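Local coordinates for Alpha/beta hydrolase fold protein (Ochrobactrum, PDB 4G9E) that acts as an N-acyl homoserine lactonase, hydrolysing the lactone ester bond of acyl homoserine lactones, at residues G141-L146 with V157-R162; G46-K51 with E257-L262; A56-L59 with G63-T66; G125-A130 with P220-D225; S76-A81 with I112-E117. All coordinates share one frame; numbering follows the deposited sequence. Where two conformers were deposited one is given.

Contact 1 of 5, residues G141-L146 with V157-R162. With C4L (N-butanoyl-L-homoserine), chain C.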
# COMPACT_ATOMS: atom_id res chain seq x y z
N GLY A 141 -19.82 3.96 3.21
CA GLY A 141 -19.83 5.28 3.79
C GLY A 141 -19.44 6.34 2.78
O GLY A 141 -19.03 6.02 1.67
N PRO A 142 -19.55 7.62 3.18
CA PRO A 142 -19.33 8.75 2.27
C PRO A 142 -17.88 8.90 1.81
O PRO A 142 -17.64 9.35 0.69
CB PRO A 142 -19.76 9.96 3.11
CG PRO A 142 -19.61 9.52 4.51
CD PRO A 142 -19.96 8.06 4.52
N ASP A 143 -16.93 8.54 2.65
CA ASP A 143 -15.54 8.65 2.24
C ASP A 143 -15.12 7.45 1.40
O ASP A 143 -14.36 7.58 0.44
CB ASP A 143 -14.64 8.83 3.46
CG ASP A 143 -14.84 10.18 4.11
OD1 ASP A 143 -14.75 11.19 3.39
OD2 ASP A 143 -15.09 10.24 5.34
N MET A 144 -15.64 6.27 1.75
CA MET A 144 -15.43 5.08 0.95
C MET A 144 -15.93 5.31 -0.47
O MET A 144 -15.33 4.85 -1.44
CB MET A 144 -16.16 3.89 1.58
CG MET A 144 -15.98 2.58 0.84
SD MET A 144 -14.28 1.99 0.89
CE MET A 144 -14.22 1.07 -0.64
N ALA A 145 -17.03 6.05 -0.59
CA ALA A 145 -17.63 6.35 -1.88
C ALA A 145 -16.71 7.20 -2.75
O ALA A 145 -16.78 7.15 -3.98
CB ALA A 145 -18.97 7.04 -1.69
N LEU A 146 -15.85 7.99 -2.11
CA LEU A 146 -14.94 8.88 -2.83
C LEU A 146 -13.77 8.14 -3.50
O LEU A 146 -13.12 8.69 -4.39
CB LEU A 146 -14.38 9.96 -1.89
CG LEU A 146 -15.39 11.00 -1.40
CD1 LEU A 146 -14.71 11.94 -0.41
CD2 LEU A 146 -15.97 11.78 -2.57
N VAL A 157 -11.76 16.65 -0.86
CA VAL A 157 -10.33 16.54 -0.60
C VAL A 157 -10.06 16.46 0.90
O VAL A 157 -9.31 15.60 1.36
CB VAL A 157 -9.54 17.72 -1.18
CG1 VAL A 157 -8.09 17.68 -0.69
CG2 VAL A 157 -9.60 17.71 -2.70
N GLU A 158 -10.68 17.36 1.65
CA GLU A 158 -10.47 17.37 3.09
C GLU A 158 -11.05 16.13 3.77
O GLU A 158 -10.38 15.50 4.60
CB GLU A 158 -11.06 18.63 3.73
CG GLU A 158 -10.90 18.61 5.23
CD GLU A 158 -11.24 19.92 5.89
OE1 GLU A 158 -11.61 20.88 5.19
OE2 GLU A 158 -11.13 19.97 7.13
N SER A 159 -12.27 15.75 3.40
CA SER A 159 -12.89 14.59 4.02
C SER A 159 -12.10 13.32 3.73
O SER A 159 -11.87 12.52 4.64
CB SER A 159 -14.34 14.42 3.56
OG SER A 159 -15.04 13.57 4.45
N TYR A 160 -11.69 13.15 2.48
CA TYR A 160 -10.94 11.96 2.11
C TYR A 160 -9.57 11.94 2.79
O TYR A 160 -9.15 10.91 3.31
CB TYR A 160 -10.78 11.84 0.59
CG TYR A 160 -10.45 10.43 0.15
CD1 TYR A 160 -11.36 9.40 0.33
CD2 TYR A 160 -9.22 10.12 -0.44
CE1 TYR A 160 -11.06 8.11 -0.05
CE2 TYR A 160 -8.92 8.82 -0.83
CZ TYR A 160 -9.85 7.83 -0.63
OH TYR A 160 -9.56 6.54 -1.01
N ALA A 161 -8.88 13.07 2.79
CA ALA A 161 -7.57 13.16 3.42
C ALA A 161 -7.65 12.86 4.91
O ALA A 161 -6.82 12.12 5.46
CB ALA A 161 -6.96 14.53 3.20
N ARG A 162 -8.64 13.45 5.58
CA ARG A 162 -8.77 13.24 7.01
C ARG A 162 -9.11 11.79 7.35
O ARG A 162 -8.56 11.23 8.29
CB ARG A 162 -9.81 14.20 7.60
CG ARG A 162 -9.34 15.65 7.65
CD ARG A 162 -10.30 16.52 8.43
NE ARG A 162 -9.86 17.91 8.49
CZ ARG A 162 -8.96 18.38 9.35
NH1 ARG A 162 -8.42 17.57 10.25
NH2 ARG A 162 -8.62 19.66 9.33
O1 C4L C . -6.84 4.32 1.28
C4 C4L C . -7.03 3.67 0.22
O2 C4L C . -6.11 3.34 -0.56
C3 C4L C . -8.44 3.28 -0.16
C2 C4L C . -9.34 3.18 1.08
C1 C4L C . -10.82 3.27 0.73
O3 C4L C . -11.15 4.62 0.34
N1 C4L C . -8.50 2.00 -0.86
C5 C4L C . -8.71 1.91 -2.18
O4 C4L C . -8.89 2.88 -2.90
C6 C4L C . -8.74 0.52 -2.77
C7 C4L C . -9.97 0.38 -3.67
C8 C4L C . -11.27 0.48 -2.89
O HOH W 1 -13.62 12.32 6.98
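Tyr160 and Asp143 meet edge-on: the backbone oxygen of Asp143 lies near the plane of the phenol ring, with Asp143 O 3.4 Å from Tyr160 CE1. Leu146 comes at the same ring obliquely, its CB 3.8 Å from Tyr160 CD1, and the two side chains run past each other in opposite directions, so that the leucine methyl CD1 ends up beside the tyrosine CB. With CG swung anti to the backbone N (chi1 -160°), the end of the Tyr160 ring comes nearer to 141-146, its CD1-CE1 side set against Asp143 O and Leu146 CB. Its hydroxyl reaches the bound N-butanoyl homoserine, where Tyr160 OH and the ligand O3 share a 2.8 Å hydrogen bond. Both segments belong to the cap that alpha/beta hydrolases insert between core strands, here between strands 120-124 and 211-216, and helix 154-165 contributes Tyr160 to the pocket. Met144, directed away from that helix, adds to the same pocket with its sulfur, SD lying 3.7 Å from ligand C1. Farther out, Ser159 OG donates over 2.6 Å to Asp143 OD1, which accepts on its syn lone pair, the one on the side of OD2; Ser159 has a second modelled conformer, so this bond may not be permanent. A water gives one proton to Asp143 OD2 at 3.0 Å and the other to the backbone oxygen Ser159 O.

Contact 2 of 5, residues G46-K51 with E257-L262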
# COMPACT_ATOMS: atom_id res chain seq x y z
N GLY A 46 12.67 7.30 10.55
CA GLY A 46 12.80 6.71 11.87
C GLY A 46 13.63 5.44 11.91
O GLY A 46 14.44 5.18 11.01
N GLU A 47 13.39 4.66 12.94
CA GLU A 47 14.23 3.48 13.21
C GLU A 47 14.17 2.46 12.04
O GLU A 47 15.14 1.79 11.75
CB GLU A 47 13.81 2.83 14.53
CG GLU A 47 14.39 3.60 15.70
CD GLU A 47 15.86 4.02 15.50
OE1 GLU A 47 16.08 5.24 15.38
OE2 GLU A 47 16.83 3.18 15.53
N ILE A 48 12.99 2.36 11.41
CA ILE A 48 12.85 1.41 10.31
C ILE A 48 13.82 1.78 9.17
O ILE A 48 14.59 0.94 8.71
CB ILE A 48 11.40 1.33 9.79
CG1 ILE A 48 10.43 0.89 10.89
CG2 ILE A 48 11.31 0.40 8.59
CD1 ILE A 48 10.67 -0.51 11.41
N GLY A 49 13.76 3.03 8.74
CA GLY A 49 14.58 3.52 7.65
C GLY A 49 16.06 3.65 7.98
O GLY A 49 16.90 3.64 7.07
N LYS A 50 16.37 3.81 9.26
CA LYS A 50 17.78 3.83 9.65
C LYS A 50 18.44 2.47 9.52
O LYS A 50 19.59 2.41 9.22
CB LYS A 50 17.95 4.40 11.09
CG LYS A 50 17.51 5.87 11.20
CD LYS A 50 17.38 6.34 12.67
CE LYS A 50 16.82 7.74 12.91
NZ LYS A 50 17.40 8.29 14.16
N LYS A 51 17.68 1.41 9.72
CA LYS A 51 18.25 0.07 9.61
C LYS A 51 18.11 -0.51 8.21
O LYS A 51 19.08 -1.01 7.63
CB LYS A 51 17.60 -0.88 10.60
CG LYS A 51 18.13 -2.29 10.44
CD LYS A 51 17.78 -3.15 11.61
CE LYS A 51 18.35 -4.54 11.42
NZ LYS A 51 18.32 -5.30 12.69
N GLU A 257 3.97 1.42 17.80
CA GLU A 257 3.30 0.12 17.81
C GLU A 257 3.31 -0.53 16.43
O GLU A 257 3.57 -1.73 16.29
CB GLU A 257 1.88 0.23 18.35
CG GLU A 257 1.22 -1.12 18.56
CD GLU A 257 0.03 -1.06 19.48
OE1 GLU A 257 -0.73 -2.05 19.51
OE2 GLU A 257 -0.15 -0.04 20.17
N PHE A 258 3.03 0.26 15.40
CA PHE A 258 3.08 -0.26 14.05
C PHE A 258 4.49 -0.75 13.70
O PHE A 258 4.67 -1.83 13.13
CB PHE A 258 2.63 0.80 13.05
CG PHE A 258 2.84 0.39 11.62
CD1 PHE A 258 1.90 -0.39 10.96
CD2 PHE A 258 4.01 0.73 10.95
CE1 PHE A 258 2.12 -0.80 9.64
CE2 PHE A 258 4.24 0.32 9.66
CZ PHE A 258 3.30 -0.44 9.00
N ASP A 259 5.49 0.06 14.05
CA ASP A 259 6.87 -0.27 13.72
C ASP A 259 7.33 -1.55 14.41
O ASP A 259 8.18 -2.25 13.89
CB ASP A 259 7.83 0.87 14.10
CG ASP A 259 7.75 2.06 13.16
OD1 ASP A 259 7.12 1.96 12.08
OD2 ASP A 259 8.35 3.10 13.50
N ALA A 260 6.78 -1.85 15.59
CA ALA A 260 7.10 -3.12 16.24
C ALA A 260 6.71 -4.29 15.33
O ALA A 260 7.49 -5.23 15.14
CB ALA A 260 6.40 -3.22 17.59
N TYR A 261 5.51 -4.24 14.77
CA TYR A 261 5.09 -5.28 13.84
C TYR A 261 5.94 -5.29 12.57
O TYR A 261 6.38 -6.35 12.13
CB TYR A 261 3.62 -5.10 13.45
CG TYR A 261 2.65 -5.44 14.54
CD1 TYR A 261 2.40 -6.75 14.91
CD2 TYR A 261 1.96 -4.43 15.21
CE1 TYR A 261 1.49 -7.06 15.91
CE2 TYR A 261 1.05 -4.73 16.21
CZ TYR A 261 0.82 -6.05 16.55
OH TYR A 261 -0.07 -6.36 17.55
N LEU A 262 6.14 -4.13 11.96
CA LEU A 262 6.86 -4.07 10.70
C LEU A 262 8.30 -4.54 10.87
O LEU A 262 8.79 -5.32 10.06
CB LEU A 262 6.80 -2.66 10.12
CG LEU A 262 7.54 -2.45 8.80
CD1 LEU A 262 7.05 -3.43 7.73
CD2 LEU A 262 7.42 -1.01 8.34
O HOH W 2 10.48 4.05 11.77
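Ile48 of helix 47-51 carries this contact, lying against Asp259 and Leu262 of the last long helix. The apolar part is small: Ile48 CG2 meets Leu262 CD2 at 4.1 Å. Two further touches set carbon against polar atoms. CG1, the methylene that bears CD1, lies against the carboxylate, with Ile48 CG1 3.7 Å from Asp259 OD1, and the methyl Ile48 CD1 rests 3.9 Å from the backbone oxygen Asp259 O; both are van der Waals contacts. OD1 has its polar partner elsewhere, in the side-chain amide of Gln43 on helix 41-45. The remaining polar link runs through water: one molecule accepts the N-H of Ile48 at 3.0 Å and sits 2.9 Å from Asp259 OD2, to which it probably donates. In alpha/beta hydrolase terms the contact joins the short helix 47-51, just before strand 52-57, to the C-terminal helix, and Phe258 and Leu262 reach on to strand 120-124 of the central sheet. The water stands at the first turn of helix 47-51, right after the N-cap Gly46, and relays a backbone N-H of that helix start to the carboxylate; the water on OD2 and the Gln43 amide on OD1 together probably favour the negative charge of Asp259, even with a buried isoleucine lying against it.

Contact 3 of 5, residues A56-L59 with G63-T66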
# COMPACT_ATOMS: atom_id res chain seq x y z
N ALA A 56 10.11 4.22 -1.01
CA ALA A 56 8.74 4.72 -0.99
C ALA A 56 8.46 5.56 -2.23
O ALA A 56 8.67 6.78 -2.22
CB ALA A 56 8.48 5.55 0.27
N PRO A 57 8.02 4.91 -3.31
CA PRO A 57 7.76 5.64 -4.56
C PRO A 57 6.39 6.31 -4.55
O PRO A 57 5.59 6.10 -3.65
CB PRO A 57 7.76 4.55 -5.63
CG PRO A 57 8.18 3.29 -4.96
CD PRO A 57 7.91 3.46 -3.49
N ASP A 58 6.15 7.12 -5.57
CA ASP A 58 4.82 7.64 -5.84
C ASP A 58 4.25 6.92 -7.05
O ASP A 58 4.90 6.83 -8.10
CB ASP A 58 4.87 9.14 -6.11
CG ASP A 58 5.26 9.95 -4.88
OD1 ASP A 58 5.06 9.44 -3.76
OD2 ASP A 58 5.75 11.08 -5.02
N LEU A 59 3.05 6.37 -6.90
CA LEU A 59 2.37 5.77 -8.04
C LEU A 59 2.17 6.78 -9.16
O LEU A 59 2.04 7.98 -8.90
CB LEU A 59 1.01 5.22 -7.64
CG LEU A 59 0.98 4.11 -6.59
CD1 LEU A 59 -0.45 3.79 -6.21
CD2 LEU A 59 1.72 2.87 -7.07
N GLY A 63 1.38 12.06 -6.02
CA GLY A 63 2.57 12.68 -5.46
C GLY A 63 3.39 13.44 -6.48
O GLY A 63 2.87 14.25 -7.26
N LYS A 64 4.68 13.20 -6.46
CA LYS A 64 5.63 13.86 -7.33
C LYS A 64 5.88 13.08 -8.65
O LYS A 64 6.69 13.45 -9.43
CB LYS A 64 6.96 14.09 -6.59
CG LYS A 64 6.75 15.02 -5.42
CD LYS A 64 7.99 15.61 -4.83
CE LYS A 64 7.57 16.46 -3.64
NZ LYS A 64 6.96 17.72 -4.05
N SER A 65 5.19 11.97 -8.85
CA SER A 65 5.26 11.27 -10.12
C SER A 65 4.41 12.01 -11.14
O SER A 65 3.52 12.77 -10.77
CB SER A 65 4.76 9.84 -9.97
OG SER A 65 5.72 9.08 -9.25
N THR A 66 4.68 11.80 -12.42
CA THR A 66 3.83 12.35 -13.46
C THR A 66 2.55 11.55 -13.54
O THR A 66 2.46 10.43 -13.03
CB THR A 66 4.50 12.35 -14.85
OG1 THR A 66 4.81 11.01 -15.25
CG2 THR A 66 5.78 13.18 -14.85
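Asp58 and Lys64 are tied together across the loop of the alpha/beta hydrolase fold that follows strand 52-57, with Asp58 at the strand end and Gly63 and Ser65 on the returning chain. The Asp58 carboxylate swings over beside its own backbone N, with CG anti to the carbonyl carbon (chi1 -68°), and this sets OD2 over the returning chain. There it takes the N-H of Lys64, with Lys64 N 2.8 Å from Asp58 OD2, in a nearly straight bond (165°), though the donor stands well above the carboxylate plane. Gly63, turned into a positive-phi bend, lets the backbone pass close, its CA 3.6 Å from Asp58 OD2. The lysine chain itself leaves: Lys64 CB stays 3.6 Å from Asp58 OD2, but Lys64 NZ ends 6.8 Å from it. The salt bridge to Asp58 OD2 comes instead from Arg18, while OD1 is held by Gly37 N and Ser36 OG, so the buried carboxylate is gripped by several partners. Ser65 also carries its OG beside the backbone N, which brings Ser65 OG 2.7 Å from Asp58 O, where it donates from 48° above the carbonyl plane. The same hydroxyl accepts from Ala16 N of strand 13-19. Just beyond, Ser65 CB rests 3.5 Å from the backbone oxygen Leu59 O.

Contact 4 of 5, residues G125-A130 with P220-D225. With C4L (N-butanoyl-L-homoserine), chain C.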
# COMPACT_ATOMS: atom_id res chain seq x y z
N GLY A 125 -4.95 -1.84 5.96
CA GLY A 125 -6.04 -1.12 5.33
C GLY A 125 -6.57 -1.80 4.09
O GLY A 125 -7.21 -1.16 3.26
N THR A 126 -6.33 -3.11 3.97
CA THR A 126 -6.60 -3.88 2.76
C THR A 126 -7.31 -5.18 3.09
O THR A 126 -6.72 -6.08 3.68
CB THR A 126 -5.26 -4.27 2.11
OG1 THR A 126 -4.48 -3.10 1.85
CG2 THR A 126 -5.47 -5.04 0.81
N PRO A 127 -8.58 -5.31 2.68
CA PRO A 127 -9.24 -6.61 2.75
C PRO A 127 -9.07 -7.34 1.42
O PRO A 127 -9.52 -6.84 0.39
CB PRO A 127 -10.71 -6.24 2.96
CG PRO A 127 -10.86 -4.93 2.23
CD PRO A 127 -9.50 -4.26 2.20
N PRO A 128 -8.40 -8.50 1.41
CA PRO A 128 -8.33 -9.25 0.16
C PRO A 128 -9.75 -9.71 -0.19
O PRO A 128 -10.38 -10.40 0.61
CB PRO A 128 -7.42 -10.44 0.50
CG PRO A 128 -6.61 -9.95 1.68
CD PRO A 128 -7.59 -9.14 2.47
N VAL A 129 -10.25 -9.27 -1.34
CA VAL A 129 -11.62 -9.57 -1.75
C VAL A 129 -11.65 -9.97 -3.20
O VAL A 129 -10.92 -9.42 -4.01
CB VAL A 129 -12.56 -8.35 -1.56
CG1 VAL A 129 -12.90 -8.13 -0.10
CG2 VAL A 129 -11.97 -7.09 -2.19
N ALA A 130 -12.51 -10.94 -3.52
CA ALA A 130 -12.90 -11.17 -4.90
C ALA A 130 -13.84 -10.03 -5.28
O ALA A 130 -14.38 -9.35 -4.40
CB ALA A 130 -13.62 -12.50 -5.01
N PRO A 220 -12.00 2.89 9.57
CA PRO A 220 -13.27 3.41 9.04
C PRO A 220 -13.65 2.82 7.67
O PRO A 220 -14.79 3.01 7.25
CB PRO A 220 -12.99 4.90 8.89
CG PRO A 220 -11.53 4.97 8.61
CD PRO A 220 -10.90 3.86 9.40
N PHE A 221 -12.71 2.16 7.00
CA PHE A 221 -12.94 1.65 5.65
C PHE A 221 -13.03 0.13 5.59
O PHE A 221 -13.76 -0.41 4.76
CB PHE A 221 -11.83 2.10 4.70
CG PHE A 221 -11.77 3.58 4.49
CD1 PHE A 221 -12.72 4.22 3.72
CD2 PHE A 221 -10.74 4.32 5.03
CE1 PHE A 221 -12.66 5.59 3.52
CE2 PHE A 221 -10.68 5.69 4.83
CZ PHE A 221 -11.64 6.32 4.08
N VAL A 222 -12.28 -0.55 6.44
CA VAL A 222 -12.13 -1.99 6.33
C VAL A 222 -12.90 -2.73 7.41
O VAL A 222 -12.84 -2.36 8.58
CB VAL A 222 -10.65 -2.40 6.41
CG1 VAL A 222 -10.50 -3.90 6.28
CG2 VAL A 222 -9.86 -1.69 5.32
N GLU A 223 -13.63 -3.77 7.02
CA GLU A 223 -14.32 -4.63 7.97
C GLU A 223 -13.35 -5.61 8.61
O GLU A 223 -12.96 -6.60 7.98
CB GLU A 223 -15.45 -5.39 7.28
CG GLU A 223 -16.55 -4.51 6.77
CD GLU A 223 -17.50 -4.04 7.86
OE1 GLU A 223 -17.16 -4.09 9.06
OE2 GLU A 223 -18.61 -3.62 7.49
N LEU A 224 -12.95 -5.35 9.85
CA LEU A 224 -11.96 -6.20 10.50
C LEU A 224 -12.48 -7.62 10.73
O LEU A 224 -11.69 -8.56 10.73
CB LEU A 224 -11.50 -5.57 11.82
CG LEU A 224 -10.83 -4.21 11.65
CD1 LEU A 224 -10.35 -3.70 13.00
CD2 LEU A 224 -9.66 -4.29 10.67
N ASP A 225 -13.78 -7.77 10.93
CA ASP A 225 -14.39 -9.09 11.06
C ASP A 225 -14.18 -9.91 9.80
O ASP A 225 -13.90 -11.10 9.85
CB ASP A 225 -15.90 -8.98 11.33
CG ASP A 225 -16.21 -8.46 12.71
OD1 ASP A 225 -15.29 -8.37 13.54
OD2 ASP A 225 -17.40 -8.16 12.98
O1 C4L C . -6.84 4.32 1.28
C4 C4L C . -7.03 3.67 0.22
O2 C4L C . -6.11 3.34 -0.56
C3 C4L C . -8.44 3.28 -0.16
C2 C4L C . -9.34 3.18 1.08
C1 C4L C . -10.82 3.27 0.73
O3 C4L C . -11.15 4.62 0.34
N1 C4L C . -8.50 2.00 -0.86
C5 C4L C . -8.71 1.91 -2.18
O4 C4L C . -8.89 2.88 -2.90
C6 C4L C . -8.74 0.52 -2.77
C7 C4L C . -9.97 0.38 -3.67
C8 C4L C . -11.27 0.48 -2.89
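The backbone oxygen of Gly125 is approached by two groups: Ser102 OG hydrogen-bonds to it, and the methyl CG2 of Val222 presses on it, 3.4 Å from Gly125 O. Val222 carries the contact. Its CG1 stands anti to the backbone N (chi1 -179°), which leaves CG2 beside that nitrogen, and the two methyls touch different parts of the Pro127 ring. CG1 lies 4.1 Å from Pro127 CB, CG2 the same distance from Pro127 CD, and CG2 also comes 4.0 Å from Thr126 N. Proline and valine side chains meet at a slant, with no polar bond between the segments; Thr126 faces the other way and sends its OG1 to the backbone oxygen of Ser102. One residue before Val222, Phe221 turns its ring toward the bound N-butanoyl homoserine. The ligand hydroxyl O3 hangs over one face, 3.7 Å from Phe221 CE1 and displaced toward the rim of the ring, and ligand C1 comes as near to CD1. The backbone N-H groups of Phe221 and Val222 both point at Glu219 OE2, and the Phe221 ring meets His248 in an edge-to-face stack. Gly125 follows strand 120-124, and the 220-225 segment comes soon after the neighbouring strand 211-216, so the packing joins two loops at the carboxyl ends of adjacent parallel strands. This is where alpha/beta hydrolases assemble their active site, and Ser102, His248 and Glu219 are placed as a probable catalytic triad of that fold.

Contact 5 of 5, residues S76-A81 with I112-E117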
# COMPACT_ATOMS: atom_id res chain seq x y z
N SER A 76 -4.79 0.91 -12.40
CA SER A 76 -5.52 -0.26 -11.93
C SER A 76 -4.62 -0.97 -10.95
O SER A 76 -3.40 -0.78 -10.97
CB SER A 76 -5.88 -1.19 -13.08
OG SER A 76 -4.73 -1.82 -13.60
N MET A 77 -5.19 -1.82 -10.11
CA MET A 77 -4.36 -2.53 -9.16
C MET A 77 -3.24 -3.32 -9.85
O MET A 77 -2.09 -3.30 -9.42
CB MET A 77 -5.22 -3.41 -8.26
CG MET A 77 -6.07 -2.58 -7.30
SD MET A 77 -7.47 -3.49 -6.68
CE MET A 77 -8.12 -2.31 -5.50
N GLU A 78 -3.58 -3.99 -10.95
CA GLU A 78 -2.60 -4.77 -11.69
C GLU A 78 -1.63 -3.87 -12.47
O GLU A 78 -0.45 -4.20 -12.58
CB GLU A 78 -3.29 -5.81 -12.59
CG GLU A 78 -4.16 -5.24 -13.70
CD GLU A 78 -5.62 -4.99 -13.31
OE1 GLU A 78 -5.94 -4.77 -12.12
OE2 GLU A 78 -6.45 -4.99 -14.24
N GLY A 79 -2.11 -2.74 -13.00
CA GLY A 79 -1.24 -1.81 -13.69
C GLY A 79 -0.22 -1.17 -12.76
O GLY A 79 0.95 -1.01 -13.13
N TYR A 80 -0.66 -0.79 -11.57
CA TYR A 80 0.25 -0.27 -10.57
C TYR A 80 1.27 -1.33 -10.15
O TYR A 80 2.43 -1.03 -9.90
CB TYR A 80 -0.52 0.19 -9.34
CG TYR A 80 -1.37 1.44 -9.50
CD1 TYR A 80 -0.86 2.61 -10.06
CD2 TYR A 80 -2.68 1.45 -9.03
CE1 TYR A 80 -1.65 3.76 -10.15
CE2 TYR A 80 -3.47 2.58 -9.13
CZ TYR A 80 -2.95 3.73 -9.67
OH TYR A 80 -3.73 4.85 -9.75
N ALA A 81 0.82 -2.58 -10.06
CA ALA A 81 1.73 -3.67 -9.73
C ALA A 81 2.79 -3.83 -10.81
O ALA A 81 3.97 -4.06 -10.52
CB ALA A 81 0.98 -4.96 -9.51
N ILE A 112 2.45 -10.29 -6.19
CA ILE A 112 2.93 -11.62 -5.82
C ILE A 112 3.30 -12.42 -7.07
O ILE A 112 4.35 -13.06 -7.12
CB ILE A 112 1.92 -12.37 -4.93
CG1 ILE A 112 1.80 -11.67 -3.57
CG2 ILE A 112 2.32 -13.83 -4.75
CD1 ILE A 112 0.69 -12.20 -2.70
N ALA A 113 2.46 -12.37 -8.10
CA ALA A 113 2.72 -13.12 -9.32
C ALA A 113 3.84 -12.52 -10.17
O ALA A 113 4.45 -13.22 -10.98
CB ALA A 113 1.45 -13.20 -10.14
N ARG A 114 4.08 -11.23 -10.02
CA ARG A 114 4.99 -10.48 -10.87
C ARG A 114 6.40 -10.33 -10.30
O ARG A 114 7.32 -10.01 -11.03
CB ARG A 114 4.41 -9.09 -11.12
CG ARG A 114 3.10 -9.12 -11.90
CD ARG A 114 2.47 -7.73 -11.98
NE ARG A 114 1.39 -7.73 -12.96
CZ ARG A 114 0.15 -8.15 -12.72
NH1 ARG A 114 -0.21 -8.55 -11.51
NH2 ARG A 114 -0.74 -8.14 -13.70
N TYR A 115 6.52 -10.54 -8.99
CA TYR A 115 7.73 -10.21 -8.23
C TYR A 115 8.03 -11.42 -7.36
O TYR A 115 7.81 -11.41 -6.15
CB TYR A 115 7.46 -8.95 -7.41
CG TYR A 115 8.67 -8.31 -6.77
CD1 TYR A 115 9.67 -7.73 -7.54
CD2 TYR A 115 8.81 -8.26 -5.39
CE1 TYR A 115 10.79 -7.14 -6.96
CE2 TYR A 115 9.91 -7.66 -4.80
CZ TYR A 115 10.90 -7.10 -5.58
OH TYR A 115 11.98 -6.51 -4.98
N PRO A 116 8.53 -12.49 -8.00
CA PRO A 116 8.55 -13.83 -7.41
C PRO A 116 9.50 -14.01 -6.23
O PRO A 116 9.31 -14.94 -5.45
CB PRO A 116 8.99 -14.72 -8.59
CG PRO A 116 9.75 -13.81 -9.48
CD PRO A 116 9.00 -12.51 -9.40
N GLU A 117 10.47 -13.14 -6.08
CA GLU A 117 11.43 -13.26 -4.97
C GLU A 117 11.06 -12.37 -3.76
O GLU A 117 11.84 -12.25 -2.81
CB GLU A 117 12.85 -13.02 -5.44
CG GLU A 117 13.40 -14.12 -6.34
CD GLU A 117 13.76 -15.46 -5.59
OE1 GLU A 117 13.60 -15.57 -4.33
OE2 GLU A 117 14.19 -16.43 -6.28
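Arg114 reaches from the loop after helix 103-111 to Glu78 and Ala81 on helix 77-91; helices 77-91 and 103-111 of the alpha/beta hydrolase core pack together, Ala81 touching Glu110 and Met111. At the start of the segment, Ile112 turns elsewhere, onto Leu209 and Ile203. Arg114 follows and does all the touching. Its CG is anti to the carbonyl carbon and the chain then runs extended to NE (chi3 168°), long enough to lay CD against the methyl of Ala81, with Arg114 CD 4.0 Å from Ala81 CB. Beyond, the guanidinium passes over the backbone of Glu78: Glu78 O stands above one face near its rim, 4.0 Å from Arg114 CZ, and on the same residue CB is 3.6 Å from Arg114 NH2. The two charges nevertheless do not pair, since Glu78 OE1 stays 6.4 Å from Arg114 NH2; that carboxylate bends off to Thr196 through OE2. The guanidinium is instead fixed by a salt bridge from NE to Asp82 and by a bond from NH1 to the backbone oxygen of Glu110, so one arginine spans both helices. Next comes Tyr115, whose hydroxyl bonds to Ile93 O and Ala96 N. Helix 77-91 is capped at its start by Ser76, where Gly79 N donates to Ser76 OG over 2.8 Å.

Contacts 1 and 4 meet round the bound N-butanoyl homoserine and touch directly, Met144 N lying 3.5 Å from Phe221 CE1, so cap and core loops close one pocket over the probable triad. Contact 5 borders that pocket through Met77, which touches the ligand, yet its nearest atoms are about 9 Å from contact 1. Contact 3 joins contact 5 where Leu59 CB lies 3.9 Å from Tyr80 CE1; the Leu59 side chain is still about 8 Å from the ligand. Contact 2 touches none of the others; its nearest atoms come within about 8 Å of contact 4 and about 16 Å of contact 1. It ties early and late parts of the chain, the other four contacts falling between its segments in sequence.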